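Local coordinates for protein restriction endonuclease EcoP15I, modification subunit (Escherichia coli, PDB 4ZCF) that methylates the fifth base, an adenine, of the DNA site 5'-CAGCAG-3' using S-adenosyl-L-methionine, and joins the Res subunit to restrict DNA, at residues 35-38 and 39-43; 61-64 and 65-69; 617-620 and 621-624. One frame throughout, in Å; residues are numbered along the deposited sequence.

Interaction 1. Residues 35-38 and 39-43; sequences FIQE and KLLEI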
loop_
_atom_site.group_PDB
_atom_site.type_symbol
_atom_site.label_atom_id
_atom_site.label_comp_id
_atom_site.label_asym_id
_atom_site.label_seq_id
_atom_site.Cartn_x
_atom_site.Cartn_y
_atom_site.Cartn_z
ATOM N N PHE A 35 -8.272 -24.275 -24.068
ATOM C CA PHE A 35 -9.665 -24.174 -23.632
ATOM C C PHE A 35 -9.923 -24.106 -22.132
ATOM O O PHE A 35 -9.603 -25.049 -21.406
ATOM C CB PHE A 35 -10.501 -25.296 -24.295
ATOM C CG PHE A 35 -11.995 -25.238 -24.089
ATOM C CD1 PHE A 35 -12.745 -24.192 -24.610
ATOM C CD2 PHE A 35 -12.656 -26.250 -23.415
ATOM C CE1 PHE A 35 -14.120 -24.135 -24.420
ATOM C CE2 PHE A 35 -14.040 -26.211 -23.254
ATOM C CZ PHE A 35 -14.762 -25.149 -23.751
ATOM N N ILE A 36 -10.573 -23.017 -21.677
ATOM C CA ILE A 36 -10.956 -22.835 -20.271
ATOM C C ILE A 36 -12.367 -23.379 -20.146
ATOM O O ILE A 36 -13.347 -22.655 -20.343
ATOM C CB ILE A 36 -10.796 -21.364 -19.738
ATOM C CG1 ILE A 36 -9.374 -20.802 -20.026
ATOM C CG2 ILE A 36 -11.149 -21.266 -18.224
ATOM C CD1 ILE A 36 -9.349 -19.359 -20.313
ATOM N N GLN A 37 -12.458 -24.676 -19.865
ATOM C CA GLN A 37 -13.714 -25.412 -19.740
ATOM C C GLN A 37 -14.730 -24.747 -18.803
ATOM O O GLN A 37 -15.905 -24.624 -19.172
ATOM C CB GLN A 37 -13.426 -26.850 -19.306
ATOM C CG GLN A 37 -14.420 -27.862 -19.831
ATOM C CD GLN A 37 -14.511 -29.072 -18.932
ATOM O OE1 GLN A 37 -15.607 -29.474 -18.507
ATOM N NE2 GLN A 37 -13.366 -29.689 -18.639
ATOM N N GLU A 38 -14.273 -24.277 -17.617
ATOM C CA GLU A 38 -15.154 -23.645 -16.632
ATOM C C GLU A 38 -15.796 -22.328 -17.046
ATOM O O GLU A 38 -16.925 -22.047 -16.615
ATOM C CB GLU A 38 -14.526 -23.577 -15.244
ATOM C CG GLU A 38 -15.049 -24.655 -14.298
ATOM C CD GLU A 38 -16.477 -24.561 -13.775
ATOM O OE1 GLU A 38 -16.835 -25.399 -12.914
ATOM O OE2 GLU A 38 -17.238 -23.664 -14.210
ATOM N N LYS A 39 -15.120 -21.544 -17.912
ATOM C CA LYS A 39 -15.682 -20.275 -18.365
ATOM C C LYS A 39 -16.926 -20.432 -19.248
ATOM O O LYS A 39 -17.870 -19.658 -19.100
ATOM C CB LYS A 39 -14.615 -19.315 -18.922
ATOM C CG LYS A 39 -13.864 -18.580 -17.801
ATOM C CD LYS A 39 -13.009 -17.404 -18.271
ATOM C CE LYS A 39 -12.877 -16.361 -17.182
ATOM N NZ LYS A 39 -11.907 -15.275 -17.526
ATOM N N LEU A 40 -16.960 -21.468 -20.113
ATOM C CA LEU A 40 -18.129 -21.757 -20.958
ATOM C C LEU A 40 -19.227 -22.394 -20.117
ATOM O O LEU A 40 -20.386 -22.028 -20.280
ATOM C CB LEU A 40 -17.774 -22.640 -22.165
ATOM C CG LEU A 40 -18.909 -22.883 -23.171
ATOM C CD1 LEU A 40 -18.795 -21.956 -24.358
ATOM C CD2 LEU A 40 -18.931 -24.330 -23.624
ATOM N N LEU A 41 -18.861 -23.302 -19.184
ATOM C CA LEU A 41 -19.825 -23.944 -18.280
ATOM C C LEU A 41 -20.572 -22.935 -17.406
ATOM O O LEU A 41 -21.784 -23.058 -17.269
ATOM C CB LEU A 41 -19.199 -25.063 -17.425
ATOM C CG LEU A 41 -18.720 -26.332 -18.163
ATOM C CD1 LEU A 41 -17.845 -27.188 -17.254
ATOM C CD2 LEU A 41 -19.892 -27.175 -18.665
ATOM N N GLU A 42 -19.879 -21.906 -16.875
ATOM C CA GLU A 42 -20.546 -20.869 -16.074
ATOM C C GLU A 42 -21.530 -20.024 -16.905
ATOM O O GLU A 42 -22.535 -19.563 -16.354
ATOM C CB GLU A 42 -19.573 -20.044 -15.199
ATOM C CG GLU A 42 -18.593 -19.162 -15.958
ATOM C CD GLU A 42 -17.466 -18.549 -15.144
ATOM O OE1 GLU A 42 -16.767 -19.300 -14.423
ATOM O OE2 GLU A 42 -17.238 -17.325 -15.285
ATOM N N ILE A 43 -21.291 -19.907 -18.241
ATOM C CA ILE A 43 -22.171 -19.206 -19.198
ATOM C C ILE A 43 -23.453 -20.029 -19.411
ATOM O O ILE A 43 -24.562 -19.488 -19.331
ATOM C CB ILE A 43 -21.443 -18.850 -20.536
ATOM C CG1 ILE A 43 -20.413 -17.701 -20.318
ATOM C CG2 ILE A 43 -22.448 -18.512 -21.671
ATOM C CD1 ILE A 43 -19.372 -17.522 -21.379
#

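Interaction 2. Residues 61-64 and 65-69; sequences LGKS and YARLL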
loop_
_atom_site.group_PDB
_atom_site.type_symbol
_atom_site.label_atom_id
_atom_site.label_comp_id
_atom_site.label_asym_id
_atom_site.label_seq_id
_atom_site.Cartn_x
_atom_site.Cartn_y
_atom_site.Cartn_z
ATOM N N LEU A 61 -8.340 -20.147 -8.112
ATOM C CA LEU A 61 -8.289 -21.475 -7.461
ATOM C C LEU A 61 -6.873 -21.596 -6.887
ATOM O O LEU A 61 -5.894 -21.512 -7.647
ATOM C CB LEU A 61 -8.555 -22.596 -8.502
ATOM C CG LEU A 61 -8.360 -24.076 -8.068
ATOM C CD1 LEU A 61 -9.512 -24.561 -7.182
ATOM C CD2 LEU A 61 -8.178 -25.001 -9.288
ATOM N N GLY A 62 -6.777 -21.704 -5.558
ATOM C CA GLY A 62 -5.490 -21.725 -4.865
ATOM C C GLY A 62 -5.310 -20.558 -3.909
ATOM O O GLY A 62 -4.322 -20.512 -3.171
ATOM N N LYS A 63 -6.285 -19.616 -3.889
ATOM C CA LYS A 63 -6.304 -18.482 -2.975
ATOM C C LYS A 63 -6.372 -18.985 -1.538
ATOM O O LYS A 63 -5.655 -18.456 -0.683
ATOM C CB LYS A 63 -7.487 -17.542 -3.285
ATOM C CG LYS A 63 -7.394 -16.200 -2.574
ATOM C CD LYS A 63 -8.344 -15.146 -3.138
ATOM C CE LYS A 63 -8.251 -13.868 -2.319
ATOM N NZ LYS A 63 -8.876 -12.704 -2.999
ATOM N N SER A 64 -7.232 -20.009 -1.274
ATOM C CA SER A 64 -7.387 -20.632 0.052
ATOM C C SER A 64 -6.127 -21.380 0.453
ATOM O O SER A 64 -5.788 -21.388 1.639
ATOM C CB SER A 64 -8.617 -21.542 0.114
ATOM O OG SER A 64 -8.760 -22.398 -1.010
ATOM N N TYR A 65 -5.429 -21.987 -0.542
ATOM C CA TYR A 65 -4.151 -22.691 -0.418
ATOM C C TYR A 65 -3.018 -21.698 -0.105
ATOM O O TYR A 65 -2.162 -22.008 0.730
ATOM C CB TYR A 65 -3.832 -23.488 -1.709
ATOM C CG TYR A 65 -2.583 -24.347 -1.629
ATOM C CD1 TYR A 65 -2.610 -25.595 -1.015
ATOM C CD2 TYR A 65 -1.388 -23.931 -2.207
ATOM C CE1 TYR A 65 -1.467 -26.391 -0.942
ATOM C CE2 TYR A 65 -0.245 -24.730 -2.165
ATOM C CZ TYR A 65 -0.285 -25.956 -1.521
ATOM O OH TYR A 65 0.834 -26.755 -1.471
ATOM N N ALA A 66 -2.991 -20.531 -0.791
ATOM C CA ALA A 66 -1.996 -19.465 -0.559
ATOM C C ALA A 66 -2.165 -18.868 0.844
ATOM O O ALA A 66 -1.170 -18.600 1.507
ATOM C CB ALA A 66 -2.116 -18.381 -1.615
ATOM N N ARG A 67 -3.416 -18.716 1.313
ATOM C CA ARG A 67 -3.732 -18.224 2.666
ATOM C C ARG A 67 -3.212 -19.192 3.776
ATOM O O ARG A 67 -2.691 -18.747 4.801
ATOM C CB ARG A 67 -5.240 -17.947 2.817
ATOM C CG ARG A 67 -5.671 -16.613 2.199
ATOM C CD ARG A 67 -7.095 -16.206 2.558
ATOM N NE ARG A 67 -8.097 -16.812 1.673
ATOM C CZ ARG A 67 -8.869 -17.850 1.994
ATOM N NH1 ARG A 67 -8.777 -18.412 3.196
ATOM N NH2 ARG A 67 -9.743 -18.330 1.119
ATOM N N LEU A 68 -3.327 -20.508 3.528
ATOM C CA LEU A 68 -2.865 -21.595 4.390
ATOM C C LEU A 68 -1.332 -21.562 4.492
ATOM O O LEU A 68 -0.791 -21.476 5.600
ATOM C CB LEU A 68 -3.339 -22.941 3.803
ATOM C CG LEU A 68 -2.899 -24.208 4.535
ATOM C CD1 LEU A 68 -3.351 -24.203 6.016
ATOM C CD2 LEU A 68 -3.400 -25.411 3.823
ATOM N N LEU A 69 -0.652 -21.593 3.318
ATOM C CA LEU A 69 0.801 -21.506 3.141
ATOM C C LEU A 69 1.453 -20.411 3.963
ATOM O O LEU A 69 2.591 -20.598 4.380
ATOM C CB LEU A 69 1.124 -21.266 1.658
ATOM C CG LEU A 69 1.777 -22.401 0.850
ATOM C CD1 LEU A 69 1.125 -23.765 1.131
ATOM C CD2 LEU A 69 1.755 -22.077 -0.642
#

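Interaction 3. Residues 617-620 and 621-624; sequences SAKQ and MELN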
loop_
_atom_site.group_PDB
_atom_site.type_symbol
_atom_site.label_atom_id
_atom_site.label_comp_id
_atom_site.label_asym_id
_atom_site.label_seq_id
_atom_site.Cartn_x
_atom_site.Cartn_y
_atom_site.Cartn_z
ATOM N N SER A 617 16.039 -31.766 37.002
ATOM C CA SER A 617 14.892 -31.217 37.741
ATOM C C SER A 617 15.293 -30.531 39.051
ATOM O O SER A 617 14.847 -29.408 39.298
ATOM C CB SER A 617 13.807 -32.264 37.978
ATOM O OG SER A 617 13.173 -32.704 36.788
ATOM N N ALA A 618 16.137 -31.192 39.878
ATOM C CA ALA A 618 16.659 -30.639 41.145
ATOM C C ALA A 618 17.489 -29.355 40.905
ATOM O O ALA A 618 17.352 -28.383 41.652
ATOM C CB ALA A 618 17.497 -31.684 41.873
ATOM N N LYS A 619 18.323 -29.357 39.841
ATOM C CA LYS A 619 19.132 -28.213 39.420
ATOM C C LYS A 619 18.229 -27.181 38.740
ATOM O O LYS A 619 18.447 -25.979 38.903
ATOM C CB LYS A 619 20.285 -28.652 38.499
ATOM C CG LYS A 619 21.665 -28.339 39.077
ATOM C CD LYS A 619 22.174 -29.441 40.022
ATOM C CE LYS A 619 23.090 -28.934 41.114
ATOM N NZ LYS A 619 24.427 -28.533 40.604
ATOM N N GLN A 620 17.196 -27.666 38.006
ATOM C CA GLN A 620 16.159 -26.888 37.311
ATOM C C GLN A 620 15.382 -26.035 38.344
ATOM O O GLN A 620 15.203 -24.833 38.134
ATOM C CB GLN A 620 15.245 -27.869 36.547
ATOM C CG GLN A 620 14.412 -27.310 35.408
ATOM C CD GLN A 620 14.026 -28.350 34.376
ATOM O OE1 GLN A 620 14.801 -29.237 34.008
ATOM N NE2 GLN A 620 12.822 -28.241 33.840
ATOM N N MET A 621 15.005 -26.641 39.498
ATOM C CA MET A 621 14.311 -25.981 40.625
ATOM C C MET A 621 15.254 -25.043 41.369
ATOM O O MET A 621 14.837 -23.973 41.824
ATOM C CB MET A 621 13.795 -27.027 41.621
ATOM C CG MET A 621 12.360 -27.416 41.416
ATOM S SD MET A 621 12.001 -29.067 42.073
ATOM C CE MET A 621 12.185 -28.781 43.841
ATOM N N GLU A 622 16.516 -25.473 41.528
ATOM C CA GLU A 622 17.582 -24.737 42.202
ATOM C C GLU A 622 17.831 -23.402 41.503
ATOM O O GLU A 622 17.997 -22.394 42.187
ATOM C CB GLU A 622 18.856 -25.587 42.221
ATOM C CG GLU A 622 19.985 -25.037 43.070
ATOM C CD GLU A 622 21.239 -25.888 43.055
ATOM O OE1 GLU A 622 21.117 -27.134 42.984
ATOM O OE2 GLU A 622 22.347 -25.305 43.130
ATOM N N LEU A 623 17.824 -23.393 40.147
ATOM C CA LEU A 623 18.018 -22.183 39.338
ATOM C C LEU A 623 16.879 -21.196 39.548
ATOM O O LEU A 623 17.129 -19.999 39.634
ATOM C CB LEU A 623 18.142 -22.523 37.840
ATOM C CG LEU A 623 19.384 -22.010 37.115
ATOM C CD1 LEU A 623 19.491 -22.634 35.751
ATOM C CD2 LEU A 623 19.382 -20.486 36.994
ATOM N N ASN A 624 15.638 -21.700 39.654
ATOM C CA ASN A 624 14.447 -20.889 39.877
ATOM C C ASN A 624 14.476 -20.209 41.253
ATOM O O ASN A 624 14.420 -18.976 41.314
ATOM C CB ASN A 624 13.167 -21.719 39.663
ATOM C CG ASN A 624 11.874 -20.943 39.832
ATOM O OD1 ASN A 624 11.679 -19.853 39.269
ATOM N ND2 ASN A 624 10.937 -21.518 40.573
#

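Interaction 1. Residues 35-38 and 39-43
Ile36, Gln37 and Glu38 meet Lys39, Leu41 and Glu42 in a local contact over the first turn of helix 37-44, close to the N-terminus of the chain and against the second Mod subunit. The turn opens with a bond from Lys39 N to Ile36 O of 3.2 Å, whose donor stands well above the carbonyl plane and whose N-H angle is only 135°. The next one is straighter: Leu41 N reaches Gln37 O at 3.2 Å and 164°, and Glu42 N follows to Glu38 O at 3.0 Å. These last two are the i to i+4 ladder of an alpha-helix. On one flank Ile36 and Lys39 run side by side, CG2 of Ile36 lying 3.8 Å from CG of Lys39; with CG1 of Ile36 beside the backbone N (chi1 -52°), CG2 is the branch anti to that N, and it is CG2 that meets the lysine. The lysine then extends away to a salt bridge with Glu213 of the second subunit. Before the helix, Phe35 brings CZ to 4.2 Å from CB of Leu40, while its ring also meets Phe29. Two carboxylates come near each other, Glu38 OE2 and Glu42 OE1 at 4.4 Å, and Arg45 offers Glu38 a long, weak ion pair that may temper their repulsion.

Interaction 2. Residues 61-64 and 65-69
Gly62 and Lys63 hand their carbonyls to Ala66 and Arg67 at the start of helix 63-71. Ala66 N donates to Gly62 O at 2.7 Å, with an N-H angle of 153°. Arg67 N bonds to Lys63 O at 3.0 Å, and Leu68 N to Ser64 O at 3.2 Å. Leu69 N continues the ladder to Tyr65 O, so four successive amides are satisfied by the carbonyl four residues back. Gly62 occupies the N-cap position of this alpha-helix; with phi at 118°, a side chain there would run into the carbonyl O of Leu61. Polar side chains find partners beyond the turn: Ser64 OG bonds to Glu156, Tyr65 OH to Asp137, and Lys63 NZ to the carbonyl of Leu58, with the lysine side chain about 5 Å at its nearest from a bound manganese ion. Arg67 bends at chi3 (-85°), which folds its guanidinium back over the helix backbone. One face of that group lies over Ser64, toward the rim, with NH2 at 3.5 Å from Ser64 CA. Its aliphatic part rides over the preceding turn, CG being 3.4 Å from Lys63 O. Tyr65 turns the other way, and Leu69 CD1 sits 3.6 Å above one face of its ring. Helices 143-150, 154-164 and 171-188 pack around this turn, Ala66 resting on Tyr179 and Pro180.

Interaction 3. Residues 617-620 and 621-624
Lys619 and Glu622 lie side by side and point the same way from the first turn of helix 618-629. The touching is done by the aliphatic end of the lysine: CE of Lys619 comes to 3.3 Å from OE1 of Glu622, and CD of Lys619 follows at 3.9 Å from the same oxygen. The charged ends stop short of a salt bridge, NZ of Lys619 remaining 4.3 Å from OE1 of Glu622. Torsions account for this offset. Glu622 is straight, with CG anti to the backbone N (chi1 -171°) and the chain extended beyond it, whereas Lys619 bends at chi2 (86°) and again at chi4, laying its methylenes along the carboxylate and leading NZ to a weak hydrogen bond with the carbonyl of Phe585. The other carboxylate oxygen, OE2, is held by the hydroxyl of Ser587, so one carboxylate oxygen is tied to helix 587-598 while the lysine borders the other. An alanine in place of Lys619 would take away these methylenes and the nearby positive charge, which is likely to leave Glu622 OE1 without its flanking partner and the Phe585 carbonyl without this donor. Met621 leaves from a different flank, its CB 3.5 Å from Ser617 O, and packs on Phe691 of the Res subunit. Ser617 OG also bonds to that chain, through Glu688 and the backbone N of Lys759. Beneath the side chains runs a backbone ladder: Met621 N to Ser617 O at 2.8 Å, Glu622 N to Ala618 O at 3.0 Å and Leu623 N to Lys619 O at 2.9 Å. Leu623 faces inward onto Leu590 and Leu640. This is the opening turn of the helix of a beta-alpha-beta crossover, linking the adjacent parallel strands 607-611 and 639-643 in the C-terminal domain and lending its other flank to the Res subunit.

The three contacts follow one another along the chain, each in the first turn of a different helix: 37-44, 63-71 and 618-629. Interactions 1 and 2 are neighbours, with centres 22 Å apart and nearest atoms about 9 Å apart, joined through strand 57-60 without touching. Interaction 3 is remote, its centre 46 Å from that of interaction 2 and 67 Å from that of interaction 1, in the C-terminal domain beside a five-stranded mixed sheet. Interaction 1 faces the second Mod subunit, whereas interaction 3 faces Res, which interaction 2 also meets through Leu68. The nearest atoms of all three stay at least about 28 Å from the DNA, consistent with interactions 1 and 3 bearing on subunit assembly rather than on direct base contacts.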